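PDB 3LD1: replicase polyprotein 1a from Avian infectious bronchitis virus, which includes nsp2, the non-structural protein whose fragment nsp2a forms this chain and whose role in infection is not firmly established. Local coordinates for residues A[16-21]-A[96-101]; A[20-25]-A[83-88]. The protein carries 3 engineered substitutions. All coordinates share one frame; numbering follows the deposited sequence.

Contact 1 (A[16-21]-A[96-101]); sequences CDALFF and RKYREL
D17 is the first residue of the 16-21 segment to meet Y98, the residue of helix 93-103 through which this contact is made. D17 CG stands beside the backbone N (chi1 -81°), which brings D17 OD1 to 2.7 Å from Y98 OH, a weak hydrogen bond at most, since the hydroxyl proton may go to another acceptor. The carboxylate and the phenol ring are nearly perpendicular. An aspartate suits this buried place because its charge is answered: the backbone N of A138 and K139 and the side chain of R37 bind the carboxylate. A18, the next residue, adds little bulk, so the tyrosine can lie close to the helix; A18 CB is 4.4 Å from Y98 CD2. F21, the first residue to leave helical geometry, turns a ring edge onto the tyrosine. F21 CE2 lies 3.6 Å from Y98 CD1, over one face of the Y98 ring and offset toward the rim. The ring centroids are 5.1 Å apart and the planes make 83°. L134 of helix 128-134 touches both aromatic rings. The result is a T-shaped aromatic pair beside a buried tyrosine-aspartate contact, joining helix 13-20 to helix 93-103 with helix 128-134 alongside.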
loop_
_atom_site.group_PDB
_atom_site.type_symbol
_atom_site.label_atom_id
_atom_site.label_comp_id
_atom_site.label_asym_id
_atom_site.label_seq_id
_atom_site.Cartn_x
_atom_site.Cartn_y
_atom_site.Cartn_z
ATOM N N CYS A 16 -13.769 9.560 23.224
ATOM C CA CYS A 16 -14.245 8.847 22.110
ATOM C C CYS A 16 -13.548 7.479 21.956
ATOM O O CYS A 16 -14.181 6.446 21.709
ATOM C CB CYS A 16 -14.069 9.653 20.824
ATOM S SG CYS A 16 -15.112 8.680 19.698
ATOM N N ASP A 17 -12.248 7.485 22.129
ATOM C CA ASP A 17 -11.474 6.257 22.097
ATOM C C ASP A 17 -11.877 5.280 23.202
ATOM O O ASP A 17 -12.032 4.039 22.961
ATOM C CB ASP A 17 -9.948 6.559 22.277
ATOM C CG ASP A 17 -9.260 7.020 20.990
ATOM O OD1 ASP A 17 -8.165 7.595 21.115
ATOM O OD2 ASP A 17 -9.779 6.761 19.876
ATOM N N ALA A 18 -12.036 5.810 24.419
ATOM C CA ALA A 18 -12.376 4.862 25.494
ATOM C C ALA A 18 -13.740 4.276 25.225
ATOM O O ALA A 18 -13.919 3.085 25.416
ATOM C CB ALA A 18 -12.343 5.479 26.824
ATOM N N LEU A 19 -14.709 5.115 24.828
ATOM C CA LEU A 19 -16.059 4.616 24.479
ATOM C C LEU A 19 -15.860 3.548 23.407
ATOM O O LEU A 19 -16.086 2.383 23.655
ATOM C CB LEU A 19 -16.927 5.723 23.934
ATOM C CG LEU A 19 -18.290 5.358 23.319
ATOM C CD1 LEU A 19 -19.159 4.556 24.299
ATOM C CD2 LEU A 19 -19.004 6.656 22.852
ATOM N N PHE A 20 -15.354 3.913 22.233
ATOM C CA PHE A 20 -15.183 2.900 21.182
ATOM C C PHE A 20 -14.456 1.594 21.631
ATOM O O PHE A 20 -14.716 0.495 21.134
ATOM C CB PHE A 20 -14.459 3.467 19.932
ATOM C CG PHE A 20 -14.373 2.451 18.768
ATOM C CD1 PHE A 20 -15.515 2.136 18.016
ATOM C CD2 PHE A 20 -13.161 1.798 18.474
ATOM C CE1 PHE A 20 -15.417 1.192 16.956
ATOM C CE2 PHE A 20 -13.030 0.887 17.409
ATOM C CZ PHE A 20 -14.145 0.544 16.659
ATOM N N PHE A 21 -13.527 1.705 22.563
ATOM C CA PHE A 21 -12.772 0.528 22.915
ATOM C C PHE A 21 -13.517 -0.533 23.739
ATOM O O PHE A 21 -12.898 -1.491 24.245
ATOM C CB PHE A 21 -11.542 0.994 23.637
ATOM C CG PHE A 21 -10.521 1.551 22.733
ATOM C CD1 PHE A 21 -10.539 1.220 21.365
ATOM C CD2 PHE A 21 -9.471 2.354 23.241
ATOM C CE1 PHE A 21 -9.541 1.748 20.507
ATOM C CE2 PHE A 21 -8.480 2.898 22.383
ATOM C CZ PHE A 21 -8.520 2.597 21.037
ATOM N N ARG A 96 -9.301 0.232 30.237
ATOM C CA ARG A 96 -8.427 0.550 31.377
ATOM C C ARG A 96 -6.962 0.559 31.065
ATOM O O ARG A 96 -6.280 1.449 31.565
ATOM C CB ARG A 96 -8.720 -0.257 32.636
ATOM C CG ARG A 96 -10.192 -0.072 33.085
ATOM C CD ARG A 96 -10.382 -0.744 34.425
ATOM N NE ARG A 96 -11.335 0.023 35.190
ATOM C CZ ARG A 96 -11.852 -0.378 36.335
ATOM N NH1 ARG A 96 -11.515 -1.555 36.830
ATOM N NH2 ARG A 96 -12.716 0.392 36.963
ATOM N N LYS A 97 -6.483 -0.362 30.233
ATOM C CA LYS A 97 -5.095 -0.298 29.825
ATOM C C LYS A 97 -4.850 1.000 29.028
ATOM O O LYS A 97 -3.811 1.688 29.186
ATOM C CB LYS A 97 -4.739 -1.520 29.022
ATOM C CG LYS A 97 -5.035 -2.771 29.812
ATOM C CD LYS A 97 -4.368 -4.074 29.227
ATOM C CE LYS A 97 -4.877 -4.386 27.801
ATOM N NZ LYS A 97 -4.617 -5.789 27.134
ATOM N N TYR A 98 -5.851 1.393 28.246
ATOM C CA TYR A 98 -5.714 2.567 27.489
ATOM C C TYR A 98 -5.615 3.762 28.379
ATOM O O TYR A 98 -4.863 4.733 28.019
ATOM C CB TYR A 98 -6.854 2.703 26.473
ATOM C CG TYR A 98 -7.010 4.067 25.780
ATOM C CD1 TYR A 98 -6.179 4.439 24.685
ATOM C CD2 TYR A 98 -8.033 4.978 26.182
ATOM C CE1 TYR A 98 -6.362 5.706 24.005
ATOM C CE2 TYR A 98 -8.213 6.244 25.508
ATOM C CZ TYR A 98 -7.385 6.587 24.424
ATOM O OH TYR A 98 -7.547 7.818 23.773
ATOM N N ARG A 99 -6.375 3.763 29.486
ATOM C CA ARG A 99 -6.289 4.897 30.414
ATOM C C ARG A 99 -4.850 4.892 30.926
ATOM O O ARG A 99 -4.217 5.901 31.035
ATOM C CB ARG A 99 -7.223 4.754 31.615
ATOM C CG ARG A 99 -7.595 6.138 32.189
ATOM C CD ARG A 99 -7.778 6.303 33.702
ATOM N NE ARG A 99 -8.025 5.095 34.486
ATOM C CZ ARG A 99 -9.105 4.860 35.247
ATOM N NH1 ARG A 99 -10.106 5.763 35.324
ATOM N NH2 ARG A 99 -9.182 3.711 35.937
ATOM N N GLU A 100 -4.316 3.710 31.152
ATOM C CA GLU A 100 -2.958 3.586 31.618
ATOM C C GLU A 100 -1.949 4.126 30.556
ATOM O O GLU A 100 -1.164 5.030 30.860
ATOM C CB GLU A 100 -2.651 2.137 32.067
ATOM C CG GLU A 100 -1.658 2.037 33.199
ATOM C CD GLU A 100 -2.277 2.614 34.513
ATOM O OE1 GLU A 100 -3.416 2.207 34.880
ATOM O OE2 GLU A 100 -1.658 3.492 35.159
ATOM N N LEU A 101 -1.968 3.600 29.323
ATOM C CA LEU A 101 -1.074 4.167 28.303
ATOM C C LEU A 101 -1.087 5.698 28.287
ATOM O O LEU A 101 0.002 6.281 28.300
ATOM C CB LEU A 101 -1.387 3.643 26.931
ATOM C CG LEU A 101 -0.435 3.895 25.753
ATOM C CD1 LEU A 101 0.915 3.182 25.929
ATOM C CD2 LEU A 101 -1.061 3.374 24.471
#

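Contact 2 (A[20-25]-A[83-88]); sequences FFYTSH and ADLEDI
The Y22 ring reaches helix 82-89 with its far end, and L85 meets it obliquely, neither squarely over a face nor in line with an edge. Within the 20-25 segment, T23 CG2 sits 4.2 Å above one face of the F20 ring, offset toward the rim. Between Y22 and L85 the nearest atoms are Y22 CE2 and L85 CD2, 3.9 Å apart, with L85 CG almost as near to the same ring carbon. The two side chains come from opposite directions, ring against branched methyl end. Leucine suits this buried place: L85 CG lies anti to the backbone N (chi1 -164°), carrying the branch out toward the ring, and it brings no polar atom that would need a partner. The second flat group, the carboxylate of E86, is turned 68° from the tyrosine plane and does not bond to it. Instead the aliphatic part of the glutamate does the touching, E86 CG lying 3.5 Å from Y22 OH. Beyond CG the extended chain carries the carboxylate away from the phenol, to a salt bridge with R96 of helix 93-103. A glutamate thus offers methylene packing near its root and an ionic partner at its end.

The phenol oxygen has its hydrogen-bond partner in the carbonyl O of G90, just beyond helix 82-89, which ties the tip of the ring to the end of that helix. Y22 itself occupies the type I turn from F20 to T23, closed by T23 N to F20 O at 3.0 Å. Next in sequence, T23 OG1 accepts from H25 N in an ST turn, which shapes the connection that follows. The loop runs beside strand 50-54, where Y22 touches T54 and S24 pairs with E53, and it leads from helix 13-20 to helix 30-46; Y22 is the side chain that spans from this loop to helix 82-89.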
loop_
_atom_site.group_PDB
_atom_site.type_symbol
_atom_site.label_atom_id
_atom_site.label_comp_id
_atom_site.label_asym_id
_atom_site.label_seq_id
_atom_site.Cartn_x
_atom_site.Cartn_y
_atom_site.Cartn_z
ATOM N N PHE A 20 -15.354 3.913 22.233
ATOM C CA PHE A 20 -15.183 2.900 21.182
ATOM C C PHE A 20 -14.456 1.594 21.631
ATOM O O PHE A 20 -14.716 0.495 21.134
ATOM C CB PHE A 20 -14.459 3.467 19.932
ATOM C CG PHE A 20 -14.373 2.451 18.768
ATOM C CD1 PHE A 20 -15.515 2.136 18.016
ATOM C CD2 PHE A 20 -13.161 1.798 18.474
ATOM C CE1 PHE A 20 -15.417 1.192 16.956
ATOM C CE2 PHE A 20 -13.030 0.887 17.409
ATOM C CZ PHE A 20 -14.145 0.544 16.659
ATOM N N PHE A 21 -13.527 1.705 22.563
ATOM C CA PHE A 21 -12.772 0.528 22.915
ATOM C C PHE A 21 -13.517 -0.533 23.739
ATOM O O PHE A 21 -12.898 -1.491 24.245
ATOM C CB PHE A 21 -11.542 0.994 23.637
ATOM C CG PHE A 21 -10.521 1.551 22.733
ATOM C CD1 PHE A 21 -10.539 1.220 21.365
ATOM C CD2 PHE A 21 -9.471 2.354 23.241
ATOM C CE1 PHE A 21 -9.541 1.748 20.507
ATOM C CE2 PHE A 21 -8.480 2.898 22.383
ATOM C CZ PHE A 21 -8.520 2.597 21.037
ATOM N N TYR A 22 -14.830 -0.362 23.905
ATOM C CA TYR A 22 -15.670 -1.408 24.494
ATOM C C TYR A 22 -16.083 -2.406 23.447
ATOM O O TYR A 22 -16.667 -3.429 23.795
ATOM C CB TYR A 22 -16.937 -0.821 25.103
ATOM C CG TYR A 22 -16.736 -0.298 26.482
ATOM C CD1 TYR A 22 -17.304 -0.980 27.601
ATOM C CD2 TYR A 22 -16.009 0.908 26.706
ATOM C CE1 TYR A 22 -17.104 -0.472 28.958
ATOM C CE2 TYR A 22 -15.826 1.410 28.030
ATOM C CZ TYR A 22 -16.374 0.673 29.133
ATOM O OH TYR A 22 -16.209 1.088 30.372
ATOM N N THR A 23 -15.788 -2.103 22.174
ATOM C CA THR A 23 -16.250 -2.884 21.027
ATOM C C THR A 23 -15.862 -4.363 21.163
ATOM O O THR A 23 -14.824 -4.700 21.796
ATOM C CB THR A 23 -15.685 -2.350 19.703
ATOM O OG1 THR A 23 -16.373 -2.988 18.616
ATOM C CG2 THR A 23 -14.183 -2.635 19.610
ATOM N N SER A 24 -16.732 -5.227 20.626
ATOM C CA SER A 24 -16.547 -6.666 20.776
ATOM C C SER A 24 -15.941 -7.105 19.459
ATOM O O SER A 24 -15.407 -8.222 19.327
ATOM C CB SER A 24 -17.894 -7.422 21.093
ATOM O OG SER A 24 -19.007 -6.985 20.304
ATOM N N HIS A 25 -15.997 -6.202 18.483
ATOM C CA HIS A 25 -15.614 -6.558 17.162
ATOM C C HIS A 25 -14.231 -7.133 17.171
ATOM O O HIS A 25 -13.386 -6.621 17.888
ATOM C CB HIS A 25 -15.704 -5.408 16.233
ATOM C CG HIS A 25 -15.725 -5.832 14.809
ATOM N ND1 HIS A 25 -14.594 -6.278 14.152
ATOM C CD2 HIS A 25 -16.749 -5.941 13.932
ATOM C CE1 HIS A 25 -14.914 -6.603 12.916
ATOM N NE2 HIS A 25 -16.212 -6.399 12.755
ATOM N N ALA A 83 -14.721 7.077 34.613
ATOM C CA ALA A 83 -15.655 6.745 35.706
ATOM C C ALA A 83 -17.124 6.862 35.251
ATOM O O ALA A 83 -17.944 5.970 35.508
ATOM C CB ALA A 83 -15.388 7.646 36.926
ATOM N N ASP A 84 -17.444 7.947 34.554
ATOM C CA ASP A 84 -18.826 8.210 34.102
ATOM C C ASP A 84 -19.309 7.180 33.092
ATOM O O ASP A 84 -20.449 6.708 33.105
ATOM C CB ASP A 84 -18.927 9.645 33.602
ATOM C CG ASP A 84 -18.503 10.672 34.701
ATOM O OD1 ASP A 84 -19.160 10.680 35.795
ATOM O OD2 ASP A 84 -17.508 11.422 34.519
ATOM N N LEU A 85 -18.355 6.780 32.288
ATOM C CA LEU A 85 -18.462 5.748 31.324
ATOM C C LEU A 85 -18.679 4.403 31.951
ATOM O O LEU A 85 -19.559 3.658 31.507
ATOM C CB LEU A 85 -17.141 5.730 30.567
ATOM C CG LEU A 85 -17.025 5.013 29.256
ATOM C CD1 LEU A 85 -17.858 5.659 28.233
ATOM C CD2 LEU A 85 -15.628 5.189 28.831
ATOM N N GLU A 86 -17.894 4.087 32.978
ATOM C CA GLU A 86 -18.001 2.769 33.573
ATOM C C GLU A 86 -19.334 2.646 34.276
ATOM O O GLU A 86 -19.885 1.544 34.381
ATOM C CB GLU A 86 -16.836 2.490 34.505
ATOM C CG GLU A 86 -15.615 2.153 33.701
ATOM C CD GLU A 86 -14.373 1.943 34.495
ATOM O OE1 GLU A 86 -14.445 1.982 35.719
ATOM O OE2 GLU A 86 -13.304 1.714 33.893
ATOM N N ASP A 87 -19.891 3.767 34.713
ATOM C CA ASP A 87 -21.225 3.759 35.380
ATOM C C ASP A 87 -22.311 3.327 34.455
ATOM O O ASP A 87 -23.309 2.763 34.882
ATOM C CB ASP A 87 -21.596 5.127 35.935
ATOM C CG ASP A 87 -20.751 5.504 37.135
ATOM O OD1 ASP A 87 -20.108 4.583 37.761
ATOM O OD2 ASP A 87 -20.724 6.724 37.433
ATOM N N ILE A 88 -22.111 3.589 33.176
ATOM C CA ILE A 88 -23.082 3.245 32.199
ATOM C C ILE A 88 -22.753 1.904 31.598
ATOM O O ILE A 88 -23.653 1.072 31.500
ATOM C CB ILE A 88 -23.062 4.240 31.081
ATOM C CG1 ILE A 88 -23.579 5.637 31.520
ATOM C CG2 ILE A 88 -23.740 3.640 29.860
ATOM C CD1 ILE A 88 -23.250 6.665 30.518
#

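In the fold
Contacts 1 and 2 lie about 8 Å apart, centre to centre, and start from one continuous piece of chain: the end of helix 13-20 and F21 just after it supply contact 1, and Y22 in the turn supplies contact 2, with F20 and F21 in both ranges. Their partners, helix 82-89 and helix 93-103, are successive in the chain but are met in reverse order. Besides the ionic link through R96, A18 CB of contact 1 packs against L85 CD2 of contact 2. Helix 30-46 and strands 50-54, 57-64 and 74-76 come between the paired segments in sequence. Contacts 1 and 2 therefore bring the first helix of this elongated chain against a later helical pair, well away from its centre.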